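Long-range contacts in MsStt7d protein (Micromonas, PDB 4IX3), which probably acts as an ATP-dependent protein kinase, a homologue of the state transition kinase Stt7, represented here by its magnesium-binding catalytic domain: residues 16-21 with 86-91; 61-66 with 107-112; 78-83 with 157-162; 202-207 with 222-227. One frame throughout, in Å; residues are numbered along the deposited sequence. Where two conformers were deposited one is given.

Contact 1: residues 16-21 with 86-91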
loop_
_atom_site.group_PDB
_atom_site.type_symbol
_atom_site.label_atom_id
_atom_site.label_comp_id
_atom_site.label_asym_id
_atom_site.label_seq_id
_atom_site.Cartn_x
_atom_site.Cartn_y
_atom_site.Cartn_z
ATOM N N VAL B 16 2.452 -25.822 -13.428
ATOM C CA VAL B 16 3.240 -24.756 -12.819
ATOM C C VAL B 16 3.695 -25.282 -11.450
ATOM O O VAL B 16 2.911 -25.348 -10.503
ATOM C CB VAL B 16 2.440 -23.447 -12.671
ATOM C CG1 VAL B 16 3.298 -22.364 -12.019
ATOM C CG2 VAL B 16 1.985 -23.009 -14.055
ATOM N N GLU B 17 4.974 -25.633 -11.336
ATOM C CA GLU B 17 5.545 -26.123 -10.079
ATOM C C GLU B 17 6.494 -25.092 -9.484
ATOM O O GLU B 17 7.271 -24.464 -10.203
ATOM C CB GLU B 17 6.272 -27.460 -10.328
ATOM C CG GLU B 17 5.273 -28.565 -10.682
ATOM C CD GLU B 17 5.903 -29.799 -11.285
ATOM O OE1 GLU B 17 5.253 -30.391 -12.177
ATOM O OE2 GLU B 17 7.014 -30.188 -10.853
ATOM N N PRO B 18 6.469 -24.930 -8.144
ATOM C CA PRO B 18 7.375 -23.948 -7.542
ATOM C C PRO B 18 8.849 -24.119 -7.908
ATOM O O PRO B 18 9.574 -23.119 -8.121
ATOM C CB PRO B 18 7.122 -24.069 -6.026
ATOM C CG PRO B 18 5.956 -24.978 -5.824
ATOM C CD PRO B 18 5.556 -25.566 -7.171
ATOM N N LYS B 19 9.290 -25.373 -8.034
ATOM C CA LYS B 19 10.689 -25.641 -8.394
ATOM C C LYS B 19 11.098 -25.032 -9.752
ATOM O O LYS B 19 12.266 -24.750 -9.991
ATOM C CB LYS B 19 11.000 -27.147 -8.354
ATOM C CG LYS B 19 10.303 -27.947 -9.447
ATOM C CD LYS B 19 10.455 -29.462 -9.272
ATOM C CE LYS B 19 10.961 -30.149 -10.528
ATOM N NZ LYS B 19 10.161 -29.859 -11.762
ATOM N N ASP B 20 10.113 -24.695 -10.581
ATOM C CA ASP B 20 10.404 -24.167 -11.915
ATOM C C ASP B 20 10.386 -22.629 -11.963
ATOM O O ASP B 20 10.498 -22.014 -13.030
ATOM C CB ASP B 20 9.459 -24.788 -12.938
ATOM C CG ASP B 20 9.813 -26.240 -13.246
ATOM O OD1 ASP B 20 11.014 -26.656 -13.198
ATOM O OD2 ASP B 20 8.842 -26.967 -13.496
ATOM N N ILE B 21 10.231 -21.995 -10.802
ATOM C CA ILE B 21 10.104 -20.532 -10.750
ATOM C C ILE B 21 11.321 -20.046 -9.971
ATOM O O ILE B 21 11.543 -20.431 -8.809
ATOM C CB ILE B 21 8.775 -20.072 -10.100
ATOM C CG1 ILE B 21 7.606 -20.513 -11.018
ATOM C CG2 ILE B 21 8.758 -18.549 -9.936
ATOM C CD1 ILE B 21 6.253 -20.531 -10.353
ATOM N N GLY B 86 -1.772 -18.316 -13.864
ATOM C CA GLY B 86 -2.298 -19.092 -12.742
ATOM C C GLY B 86 -1.699 -18.720 -11.406
ATOM O O GLY B 86 -1.216 -17.602 -11.217
ATOM N N CYS B 87 -1.824 -19.634 -10.460
ATOM C CA CYS B 87 -1.369 -19.393 -9.105
ATOM C C CYS B 87 -0.342 -20.424 -8.682
ATOM O O CYS B 87 -0.236 -21.472 -9.316
ATOM C CB CYS B 87 -2.549 -19.361 -8.134
ATOM S SG CYS B 87 -3.265 -20.979 -7.807
ATOM N N ILE B 88 0.355 -20.143 -7.581
ATOM C CA ILE B 88 1.231 -21.128 -6.920
ATOM C C ILE B 88 1.158 -20.838 -5.443
ATOM O O ILE B 88 1.540 -19.743 -5.033
ATOM C CB ILE B 88 2.727 -21.015 -7.380
ATOM C CG1 ILE B 88 2.830 -20.724 -8.874
ATOM C CG2 ILE B 88 3.468 -22.307 -6.958
ATOM C CD1 ILE B 88 2.967 -19.246 -9.231
ATOM N N GLU B 89 0.709 -21.769 -4.622
ATOM C CA GLU B 89 0.687 -21.573 -3.175
ATOM C C GLU B 89 1.748 -22.430 -2.505
ATOM O O GLU B 89 1.776 -23.589 -2.731
ATOM C CB GLU B 89 -0.695 -21.857 -2.638
ATOM C CG GLU B 89 -0.869 -21.392 -1.191
ATOM C CD GLU B 89 -2.294 -21.502 -0.706
ATOM O OE1 GLU B 89 -3.053 -22.352 -1.176
ATOM O OE2 GLU B 89 -2.659 -20.708 0.145
ATOM N N LEU B 90 2.619 -21.820 -1.709
ATOM C CA LEU B 90 3.694 -22.557 -1.056
ATOM C C LEU B 90 3.474 -22.618 0.449
ATOM O O LEU B 90 3.082 -21.626 1.065
ATOM C CB LEU B 90 5.048 -21.914 -1.364
ATOM C CG LEU B 90 5.765 -22.414 -2.621
ATOM C CD1 LEU B 90 5.825 -21.320 -3.676
ATOM C CD2 LEU B 90 7.161 -22.912 -2.280
ATOM N N GLY B 91 3.726 -23.781 1.039
ATOM C CA GLY B 91 3.533 -23.942 2.487
ATOM C C GLY B 91 4.752 -23.451 3.237
ATOM O O GLY B 91 5.657 -22.808 2.698
HETATM O O HOH W 1 0.915 -23.973 -9.161
#
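I88 meets three residues of 16-21 at once, and its branches divide the work. From CB the chain forks: CG2, anti to the backbone N, lies against the ring of P18, 3.8 Å from P18 CG, with P18 CD almost as near. The other branch starts with CG1, which touches V16 CG1 at 3.6 Å and also I21 CD1; V16 and I88 cross at about a right angle. The tip, I88 CD1, meets I21 CD1 at 3.7 Å, the two side chains reaching toward each other tip to tip. Two residues further along the strand, L90 packs on the same proline, L90 CD1 3.8 Å from P18 CB. No direct hydrogen bond joins the segments. A water bridges them instead, donating to V16 O and to C87 O at 2.8 Å each. Beyond the apolar face, K19 NZ bridges to E17 OE2 at 3.3 Å, meeting that carboxylate from above its plane. M110 and F41 also touch V16 and I21, so the patch is part of a larger apolar cluster. Here the 3-10 turn 18-20 and its flanks pack on strand 84-90 of the antiparallel sheet of the kinase N-terminal lobe.

Contact 2: residues 61-66 with 107-112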
loop_
_atom_site.group_PDB
_atom_site.type_symbol
_atom_site.label_atom_id
_atom_site.label_comp_id
_atom_site.label_asym_id
_atom_site.label_seq_id
_atom_site.Cartn_x
_atom_site.Cartn_y
_atom_site.Cartn_z
ATOM N N GLU B 61 -7.341 -11.641 1.159
ATOM C CA GLU B 61 -8.660 -11.667 0.517
ATOM C C GLU B 61 -8.628 -10.817 -0.754
ATOM O O GLU B 61 -9.227 -11.169 -1.782
ATOM C CB GLU B 61 -9.739 -11.225 1.496
ATOM C CG GLU B 61 -9.981 -12.240 2.627
ATOM C CD GLU B 61 -8.891 -12.342 3.724
ATOM O OE1 GLU B 61 -8.062 -11.421 3.963
ATOM O OE2 GLU B 61 -8.887 -13.371 4.446
ATOM N N LEU B 62 -7.912 -9.706 -0.731
ATOM C CA LEU B 62 -7.800 -8.858 -1.940
ATOM C C LEU B 62 -7.013 -9.593 -3.042
ATOM O O LEU B 62 -7.383 -9.514 -4.220
ATOM C CB LEU B 62 -7.114 -7.519 -1.575
ATOM C CG LEU B 62 -7.986 -6.604 -0.713
ATOM C CD1 LEU B 62 -7.093 -5.484 -0.217
ATOM C CD2 LEU B 62 -9.157 -6.055 -1.513
ATOM N N LEU B 63 -5.950 -10.325 -2.684
ATOM C CA LEU B 63 -5.225 -11.067 -3.702
ATOM C C LEU B 63 -6.104 -12.194 -4.247
ATOM O O LEU B 63 -6.033 -12.502 -5.452
ATOM C CB LEU B 63 -3.921 -11.625 -3.129
ATOM C CG LEU B 63 -2.955 -12.244 -4.139
ATOM C CD1 LEU B 63 -2.345 -11.161 -5.032
ATOM C CD2 LEU B 63 -1.822 -12.988 -3.412
ATOM N N GLU B 64 -6.916 -12.831 -3.405
ATOM C CA GLU B 64 -7.837 -13.853 -3.886
ATOM C C GLU B 64 -8.851 -13.278 -4.861
ATOM O O GLU B 64 -9.186 -13.925 -5.859
ATOM C CB GLU B 64 -8.543 -14.522 -2.723
ATOM C CG GLU B 64 -7.641 -15.538 -2.030
ATOM C CD GLU B 64 -8.227 -16.086 -0.746
ATOM O OE1 GLU B 64 -9.153 -15.484 -0.185
ATOM O OE2 GLU B 64 -7.603 -17.029 -0.222
ATOM N N CYS B 65 -9.353 -12.081 -4.581
ATOM C CA CYS B 65 -10.253 -11.444 -5.527
ATOM C C CYS B 65 -9.530 -11.136 -6.842
ATOM O O CYS B 65 -10.095 -11.365 -7.948
ATOM C CB CYS B 65 -10.831 -10.183 -4.916
ATOM S SG CYS B 65 -12.276 -9.623 -5.816
ATOM N N GLU B 66 -8.341 -10.562 -6.776
ATOM C CA GLU B 66 -7.557 -10.313 -7.973
ATOM C C GLU B 66 -7.365 -11.607 -8.762
ATOM O O GLU B 66 -7.457 -11.635 -10.005
ATOM C CB GLU B 66 -6.207 -9.715 -7.605
ATOM C CG GLU B 66 -5.342 -9.473 -8.822
ATOM C CD GLU B 66 -4.105 -8.653 -8.519
ATOM O OE1 GLU B 66 -3.921 -8.314 -7.319
ATOM O OE2 GLU B 66 -3.304 -8.411 -9.448
ATOM N N LEU B 107 0.317 -17.529 -1.002
ATOM C CA LEU B 107 -0.269 -17.560 -2.345
ATOM C C LEU B 107 0.484 -16.586 -3.254
ATOM O O LEU B 107 0.701 -15.412 -2.902
ATOM C CB LEU B 107 -1.751 -17.173 -2.254
ATOM C CG LEU B 107 -2.472 -17.151 -3.611
ATOM C CD1 LEU B 107 -2.571 -18.563 -4.175
ATOM C CD2 LEU B 107 -3.892 -16.573 -3.384
ATOM N N TRP B 108 0.800 -17.052 -4.447
ATOM C CA TRP B 108 1.385 -16.261 -5.528
ATOM C C TRP B 108 0.520 -16.288 -6.762
ATOM O O TRP B 108 -0.084 -17.334 -7.085
ATOM C CB TRP B 108 2.755 -16.785 -5.935
ATOM C CG TRP B 108 3.779 -16.610 -4.857
ATOM C CD1 TRP B 108 4.036 -17.416 -3.748
ATOM C CD2 TRP B 108 4.705 -15.514 -4.797
ATOM N NE1 TRP B 108 5.090 -16.882 -3.036
ATOM C CE2 TRP B 108 5.547 -15.730 -3.639
ATOM C CE3 TRP B 108 4.964 -14.424 -5.633
ATOM C CZ2 TRP B 108 6.520 -14.826 -3.285
ATOM C CZ3 TRP B 108 5.963 -13.532 -5.289
ATOM C CH2 TRP B 108 6.727 -13.715 -4.130
ATOM N N LEU B 109 0.460 -15.175 -7.511
ATOM C CA LEU B 109 -0.100 -15.145 -8.879
ATOM C C LEU B 109 1.039 -14.943 -9.851
ATOM O O LEU B 109 2.048 -14.285 -9.554
ATOM C CB LEU B 109 -1.100 -13.992 -8.978
ATOM C CG LEU B 109 -2.200 -14.003 -7.935
ATOM C CD1 LEU B 109 -3.195 -12.878 -8.232
ATOM C CD2 LEU B 109 -2.915 -15.362 -7.888
ATOM N N MET B 110 0.856 -15.428 -11.092
ATOM C CA MET B 110 1.878 -15.315 -12.117
ATOM C C MET B 110 1.259 -14.892 -13.455
ATOM O O MET B 110 0.181 -15.374 -13.824
ATOM C CB MET B 110 2.613 -16.655 -12.273
ATOM C CG MET B 110 3.853 -16.579 -13.164
ATOM S SD MET B 110 4.887 -18.058 -13.075
ATOM C CE MET B 110 3.934 -19.182 -14.099
ATOM N N TRP B 111 1.970 -13.978 -14.107
ATOM C CA TRP B 111 1.618 -13.531 -15.461
ATOM C C TRP B 111 2.819 -13.611 -16.366
ATOM O O TRP B 111 3.970 -13.517 -15.912
ATOM C CB TRP B 111 1.134 -12.078 -15.462
ATOM C CG TRP B 111 -0.082 -11.839 -14.634
ATOM C CD1 TRP B 111 -1.388 -11.735 -15.013
ATOM C CD2 TRP B 111 -0.071 -11.569 -13.196
ATOM N NE1 TRP B 111 -2.187 -11.411 -13.932
ATOM C CE2 TRP B 111 -1.434 -11.342 -12.802
ATOM C CE3 TRP B 111 0.943 -11.498 -12.226
ATOM C CZ2 TRP B 111 -1.760 -10.971 -11.500
ATOM C CZ3 TRP B 111 0.605 -11.093 -10.945
ATOM C CH2 TRP B 111 -0.718 -10.847 -10.596
ATOM N N ALA B 112 2.572 -13.605 -17.695
ATOM C CA ALA B 112 3.667 -13.345 -18.607
ATOM C C ALA B 112 4.162 -11.908 -18.393
ATOM O O ALA B 112 3.352 -11.001 -18.133
ATOM C CB ALA B 112 3.179 -13.424 -20.041
#
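L63 and L109 form the centre of the apolar packing between helix 61-66 and strand 107-112, L63 CD1 lying 3.7 Å from L109 CD1 as the two side chains slide past each other in opposite directions. The other methyl of L63, CD2, turns to L107: it sits 4.1 Å from L107 CD2 and nearer still, 3.5 Å, to the carbonyl L107 O. Chi1 of L63 (-171°) sets CG anti to the backbone N, and CG itself lies near L109 CD1. Aliphatic parts of two glutamates extend the greasy surface. E64 CG touches L107 CD2, its side chain crossing that of L107 at about a right angle, and E66 CG rests 4.1 Å from L109 CD1.

The polar contact is of another kind. E66 OE2 approaches the six-membered ring of W111, 3.6 Å from CZ2, with the carboxylate and ring planes 37° apart; this is van der Waals contact, and no hydrogen bond crosses between the segments. Polar ends find partners elsewhere: E66 OE1 forms a salt bridge with K50, E64 OE2 one with R11, and W111 NE1 a hydrogen bond to N70 OD1. The segment axes approach to 9.6 Å and make an angle of 32°.

K50 contacts ADP in another structure of this protein, though none is bound here, and its pairing with E66 matches the lysine-glutamate bridge between strand and helix C of active-like protein kinases. The contacts suggest that apolar packing holds the helix on the sheet, while the extended E66 brings its carboxylate past L109 to K50.

Contact 3: residues 78-83 with 157-162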
loop_
_atom_site.group_PDB
_atom_site.type_symbol
_atom_site.label_atom_id
_atom_site.label_comp_id
_atom_site.label_asym_id
_atom_site.label_seq_id
_atom_site.Cartn_x
_atom_site.Cartn_y
_atom_site.Cartn_z
ATOM N N LYS B 78 -9.526 -12.343 -23.445
ATOM C CA LYS B 78 -8.106 -12.624 -23.750
ATOM C C LYS B 78 -7.491 -11.487 -24.555
ATOM O O LYS B 78 -8.142 -10.982 -25.481
ATOM C CB LYS B 78 -7.967 -13.918 -24.553
ATOM C CG LYS B 78 -8.149 -15.163 -23.696
ATOM C CD LYS B 78 -7.653 -16.380 -24.468
ATOM C CE LYS B 78 -7.558 -17.603 -23.561
ATOM N NZ LYS B 78 -8.929 -17.938 -23.093
ATOM N N GLY B 79 -6.259 -11.114 -24.218
ATOM C CA GLY B 79 -5.503 -10.076 -24.906
ATOM C C GLY B 79 -5.774 -8.681 -24.399
ATOM O O GLY B 79 -5.003 -7.779 -24.788
ATOM N N THR B 80 -6.778 -8.486 -23.535
ATOM C CA THR B 80 -6.976 -7.143 -22.958
ATOM C C THR B 80 -5.895 -6.814 -21.932
ATOM O O THR B 80 -5.506 -5.640 -21.822
ATOM C CB THR B 80 -8.358 -6.968 -22.333
ATOM O OG1 THR B 80 -8.558 -7.916 -21.282
ATOM C CG2 THR B 80 -9.466 -7.078 -23.390
ATOM N N CYS B 81 -5.500 -7.831 -21.157
ATOM C CA CYS B 81 -4.586 -7.642 -20.032
ATOM C C CYS B 81 -3.385 -8.565 -20.138
ATOM O O CYS B 81 -3.421 -9.528 -20.947
ATOM C CB CYS B 81 -5.356 -7.946 -18.757
ATOM S SG CYS B 81 -6.784 -6.912 -18.422
ATOM N N ALA B 82 -2.337 -8.361 -19.345
ATOM C CA ALA B 82 -1.230 -9.297 -19.305
ATOM C C ALA B 82 -1.733 -10.738 -19.117
ATOM O O ALA B 82 -2.643 -11.020 -18.295
ATOM C CB ALA B 82 -0.289 -8.973 -18.169
ATOM N N ARG B 83 -1.130 -11.660 -19.891
ATOM C CA ARG B 83 -1.612 -13.041 -19.887
ATOM C C ARG B 83 -1.418 -13.688 -18.506
ATOM O O ARG B 83 -0.321 -13.673 -17.956
ATOM C CB ARG B 83 -0.827 -13.828 -20.937
ATOM C CG ARG B 83 -1.151 -15.333 -20.955
ATOM C CD ARG B 83 -0.590 -16.032 -22.212
ATOM N NE ARG B 83 0.842 -15.782 -22.436
ATOM C CZ ARG B 83 1.835 -16.575 -22.022
ATOM N NH1 ARG B 83 1.558 -17.699 -21.358
ATOM N NH2 ARG B 83 3.094 -16.256 -22.351
ATOM N N ALA B 157 -13.895 -1.779 -23.374
ATOM C CA ALA B 157 -15.211 -2.195 -23.813
ATOM C C ALA B 157 -15.382 -3.707 -23.644
ATOM O O ALA B 157 -16.439 -4.162 -23.193
ATOM C CB ALA B 157 -15.457 -1.785 -25.254
ATOM N N ARG B 158 -14.355 -4.488 -24.004
ATOM C CA ARG B 158 -14.472 -5.945 -23.815
ATOM C C ARG B 158 -14.504 -6.334 -22.334
ATOM O O ARG B 158 -15.282 -7.227 -21.928
ATOM C CB ARG B 158 -13.270 -6.612 -24.492
ATOM C CG ARG B 158 -13.375 -6.588 -26.009
ATOM C CD ARG B 158 -12.104 -7.128 -26.696
ATOM N NE ARG B 158 -11.972 -8.546 -26.375
ATOM C CZ ARG B 158 -10.824 -9.213 -26.324
ATOM N NH1 ARG B 158 -9.661 -8.587 -26.512
ATOM N NH2 ARG B 158 -10.843 -10.515 -26.076
ATOM N N LEU B 159 -13.738 -5.654 -21.461
ATOM C CA LEU B 159 -13.846 -5.900 -20.016
ATOM C C LEU B 159 -15.238 -5.581 -19.497
ATOM O O LEU B 159 -15.895 -6.382 -18.805
ATOM C CB LEU B 159 -12.772 -5.118 -19.262
ATOM C CG LEU B 159 -11.366 -5.673 -19.487
ATOM C CD1 LEU B 159 -10.284 -4.715 -19.022
ATOM C CD2 LEU B 159 -11.118 -7.025 -18.819
ATOM N N HIS B 160 -15.736 -4.408 -19.899
ATOM C CA HIS B 160 -17.055 -4.020 -19.430
ATOM C C HIS B 160 -18.155 -4.976 -19.869
ATOM O O HIS B 160 -19.106 -5.260 -19.118
ATOM C CB HIS B 160 -17.422 -2.589 -19.837
ATOM C CG HIS B 160 -16.448 -1.576 -19.318
ATOM N ND1 HIS B 160 -16.291 -0.338 -19.861
ATOM C CD2 HIS B 160 -15.543 -1.668 -18.280
ATOM C CE1 HIS B 160 -15.328 0.329 -19.202
ATOM N NE2 HIS B 160 -14.856 -0.471 -18.230
ATOM N N GLU B 161 -18.038 -5.487 -21.094
ATOM C CA GLU B 161 -18.993 -6.434 -21.671
ATOM C C GLU B 161 -19.095 -7.715 -20.827
ATOM O O GLU B 161 -20.137 -8.352 -20.769
ATOM C CB GLU B 161 -18.584 -6.742 -23.132
ATOM C CG GLU B 161 -19.540 -7.543 -24.005
ATOM C CD GLU B 161 -18.927 -7.850 -25.379
ATOM O OE1 GLU B 161 -17.965 -7.163 -25.829
ATOM O OE2 GLU B 161 -19.380 -8.818 -26.018
ATOM N N CYS B 162 -18.007 -8.093 -20.179
ATOM C CA CYS B 162 -18.055 -9.265 -19.317
ATOM C C CYS B 162 -18.118 -8.902 -17.850
ATOM O O CYS B 162 -17.894 -9.756 -16.976
ATOM C CB CYS B 162 -16.940 -10.254 -19.629
ATOM S SG CYS B 162 -15.297 -9.735 -19.099
#
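R158 reaches across to the backbone of 78-83 and grips one carbonyl, K78 O, with two nitrogens. The bond from R158 NH2 is the better, 2.8 Å long with an N-H...O angle of 145°; that from R158 NH1, at 3.0 Å, is weak. K78 O lies at the edge of the guanidinium, near its plane. T80 CG2 covers one face of the same group, 3.5 Å from R158 NH1. The hydroxyl of T80 finds its hydrogen-bond partner outside, at A77 O, and K78 NZ is likewise bonded to H74 O. T80 and A82 are hydrogen-bonded through their backbones to L186 of strand 183-186. T80 OG1 also touches L159 CD2 at 3.7 Å. An alanine in place of T80 would probably leave A77 O without its hydroxyl mate and the guanidinium of R158, lacking the methyl over its face, less confined on that side. Deeper in, C81 SG packs 4.2 Å from L159 CD1. Thus the linker between helix 59-76 and strand 84-90 rests on the C-terminal part of helix 141-161. V73 of the former helix touches T80, C81 and L159, and L186 touches C81 and L159.

Contact 4: residues 202-207 with 222-227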
loop_
_atom_site.group_PDB
_atom_site.type_symbol
_atom_site.label_atom_id
_atom_site.label_comp_id
_atom_site.label_asym_id
_atom_site.label_seq_id
_atom_site.Cartn_x
_atom_site.Cartn_y
_atom_site.Cartn_z
ATOM N N LEU B 202 -17.771 -9.371 -7.374
ATOM C CA LEU B 202 -16.478 -9.444 -6.670
ATOM C C LEU B 202 -15.954 -8.027 -6.487
ATOM O O LEU B 202 -16.002 -7.238 -7.428
ATOM C CB LEU B 202 -15.442 -10.279 -7.443
ATOM C CG LEU B 202 -15.852 -11.713 -7.798
ATOM C CD1 LEU B 202 -14.826 -12.251 -8.780
ATOM C CD2 LEU B 202 -15.981 -12.619 -6.586
ATOM N N ASN B 203 -15.546 -7.670 -5.273
ATOM C CA ASN B 203 -14.903 -6.389 -5.002
ATOM C C ASN B 203 -15.760 -5.165 -5.414
ATOM O O ASN B 203 -15.240 -4.142 -5.907
ATOM C CB ASN B 203 -13.503 -6.385 -5.626
ATOM C CG ASN B 203 -12.571 -5.359 -5.005
ATOM O OD1 ASN B 203 -12.633 -5.107 -3.810
ATOM N ND2 ASN B 203 -11.682 -4.781 -5.812
ATOM N N TYR B 204 -17.067 -5.305 -5.222
ATOM C CA TYR B 204 -18.056 -4.368 -5.743
ATOM C C TYR B 204 -19.010 -4.008 -4.611
ATOM O O TYR B 204 -19.698 -4.870 -4.094
ATOM C CB TYR B 204 -18.808 -5.091 -6.848
ATOM C CG TYR B 204 -19.761 -4.250 -7.674
ATOM C CD1 TYR B 204 -19.382 -2.989 -8.135
ATOM C CD2 TYR B 204 -21.018 -4.717 -7.996
ATOM C CE1 TYR B 204 -20.226 -2.247 -8.955
ATOM C CE2 TYR B 204 -21.893 -3.983 -8.802
ATOM C CZ TYR B 204 -21.476 -2.759 -9.312
ATOM O OH TYR B 204 -22.293 -2.019 -10.172
ATOM N N TYR B 205 -18.998 -2.750 -4.184
ATOM C CA TYR B 205 -19.658 -2.339 -2.935
ATOM C C TYR B 205 -19.997 -0.855 -3.052
ATOM O O TYR B 205 -19.341 -0.173 -3.852
ATOM C CB TYR B 205 -18.743 -2.630 -1.725
ATOM C CG TYR B 205 -17.301 -2.188 -1.936
ATOM C CD1 TYR B 205 -16.931 -0.854 -1.758
ATOM C CD2 TYR B 205 -16.324 -3.084 -2.392
ATOM C CE1 TYR B 205 -15.623 -0.447 -1.961
ATOM C CE2 TYR B 205 -15.019 -2.676 -2.632
ATOM C CZ TYR B 205 -14.672 -1.352 -2.413
ATOM O OH TYR B 205 -13.383 -0.894 -2.641
ATOM N N PRO B 206 -21.014 -0.357 -2.301
ATOM C CA PRO B 206 -21.295 1.073 -2.383
ATOM C C PRO B 206 -20.214 1.830 -1.635
ATOM O O PRO B 206 -19.666 1.327 -0.637
ATOM C CB PRO B 206 -22.640 1.254 -1.662
ATOM C CG PRO B 206 -23.171 -0.121 -1.430
ATOM C CD PRO B 206 -21.999 -1.067 -1.469
ATOM N N GLY B 207 -19.939 3.048 -2.099
ATOM C CA GLY B 207 -19.003 3.924 -1.401
ATOM C C GLY B 207 -17.608 3.947 -1.987
ATOM O O GLY B 207 -17.283 3.186 -2.918
ATOM N N TYR B 222 -15.649 6.266 -6.121
ATOM C CA TYR B 222 -16.421 5.036 -5.962
ATOM C C TYR B 222 -16.808 4.414 -7.313
ATOM O O TYR B 222 -16.791 5.097 -8.346
ATOM C CB TYR B 222 -17.724 5.350 -5.205
ATOM C CG TYR B 222 -18.586 6.442 -5.871
ATOM C CD1 TYR B 222 -19.408 6.149 -6.976
ATOM C CD2 TYR B 222 -18.536 7.764 -5.419
ATOM C CE1 TYR B 222 -20.150 7.140 -7.606
ATOM C CE2 TYR B 222 -19.290 8.757 -6.035
ATOM C CZ TYR B 222 -20.081 8.442 -7.121
ATOM O OH TYR B 222 -20.807 9.479 -7.667
ATOM N N LEU B 223 -17.261 3.160 -7.297
ATOM C CA LEU B 223 -17.981 2.546 -8.411
ATOM C C LEU B 223 -19.481 2.679 -8.224
ATOM O O LEU B 223 -20.189 3.088 -9.150
ATOM C CB LEU B 223 -17.586 1.078 -8.632
ATOM C CG LEU B 223 -16.133 0.852 -9.047
ATOM C CD1 LEU B 223 -15.892 -0.614 -9.346
ATOM C CD2 LEU B 223 -15.765 1.684 -10.273
ATOM N N LEU B 224 -19.971 2.435 -7.015
ATOM C CA LEU B 224 -21.389 2.640 -6.708
ATOM C C LEU B 224 -21.409 3.736 -5.656
ATOM O O LEU B 224 -20.559 3.720 -4.758
ATOM C CB LEU B 224 -21.994 1.400 -6.053
ATOM C CG LEU B 224 -22.151 0.201 -6.976
ATOM C CD1 LEU B 224 -22.580 -1.055 -6.224
ATOM C CD2 LEU B 224 -23.068 0.522 -8.149
ATOM N N PRO B 225 -22.286 4.755 -5.821
ATOM C CA PRO B 225 -22.372 5.817 -4.827
ATOM C C PRO B 225 -22.946 5.285 -3.505
ATOM O O PRO B 225 -23.766 4.356 -3.501
ATOM C CB PRO B 225 -23.328 6.797 -5.497
ATOM C CG PRO B 225 -24.297 5.920 -6.221
ATOM C CD PRO B 225 -23.426 4.799 -6.758
ATOM N N PRO B 226 -22.462 5.830 -2.380
ATOM C CA PRO B 226 -23.018 5.588 -1.053
ATOM C C PRO B 226 -24.528 5.384 -0.955
ATOM O O PRO B 226 -24.971 4.463 -0.262
ATOM C CB PRO B 226 -22.581 6.829 -0.287
ATOM C CG PRO B 226 -21.194 7.009 -0.811
ATOM C CD PRO B 226 -21.198 6.581 -2.264
ATOM N N GLY B 227 -25.287 6.233 -1.648
ATOM C CA GLY B 227 -26.743 6.111 -1.725
ATOM C C GLY B 227 -27.281 4.778 -2.217
ATOM O O GLY B 227 -28.469 4.482 -2.016
HETATM O O HOH W 2 -17.649 1.528 -5.032
#
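The ring of Y204 carries L224 on one face: L224 CD1 stands 3.9 Å from the ring centroid and 18° off its normal, a CH-pi contact offset toward the rim. At the ring edge, near its plane, lies L223 CB, 4.3 Å from Y204 CE1. P225 CA of its own segment covers one face of the Y222 ring, and N203 OD1 lies at the edge of the Y205 ring, in its plane. The side chains of Y204 and L224 cross at about a right angle, L224 CD2 coming within 3.3 Å of Y204 OH. An alanine at Y204 would probably open a gap beside L224, whose methyl would lose the ring it lies over. Further on, backbones meet: G207 N donates to L224 O at 2.8 Å, and P226 CD packs 3.6 Å from G207 CA. A water accepts from L223 N and lies 2.7 Å from Y205 O and from G207 O, with more acceptors in reach than protons. R323 binds the carbonyls of Y222 and L223; L239 and H243 also touch L224. Both segments belong to the long loop between strand 193-194 and helix 236-243, consistent with the activation segment of the protein kinase fold.

Overall arrangement
Contacts 1 and 2 share the N-terminal-lobe sheet: strands 84-90 and 106-112 are neighbours in it, joined by I88 O to W108 N and G86 O to M110 N. Contact 1 is mostly buried and apolar, with one bridging water; contact 2 is partly buried, and its leucines give way to a carboxylate near the nucleotide site. Contact 3 adjoins contact 2 through R83 O and A112 N, but reaches the helical lobe and adds side-chain-to-backbone hydrogen bonds near the surface. Contact 4, also partly buried, combines ring packing with backbone and water bonds; C65 links it to contact 2. Contacts 1 and 4 lie farthest apart, centres about 34 Å.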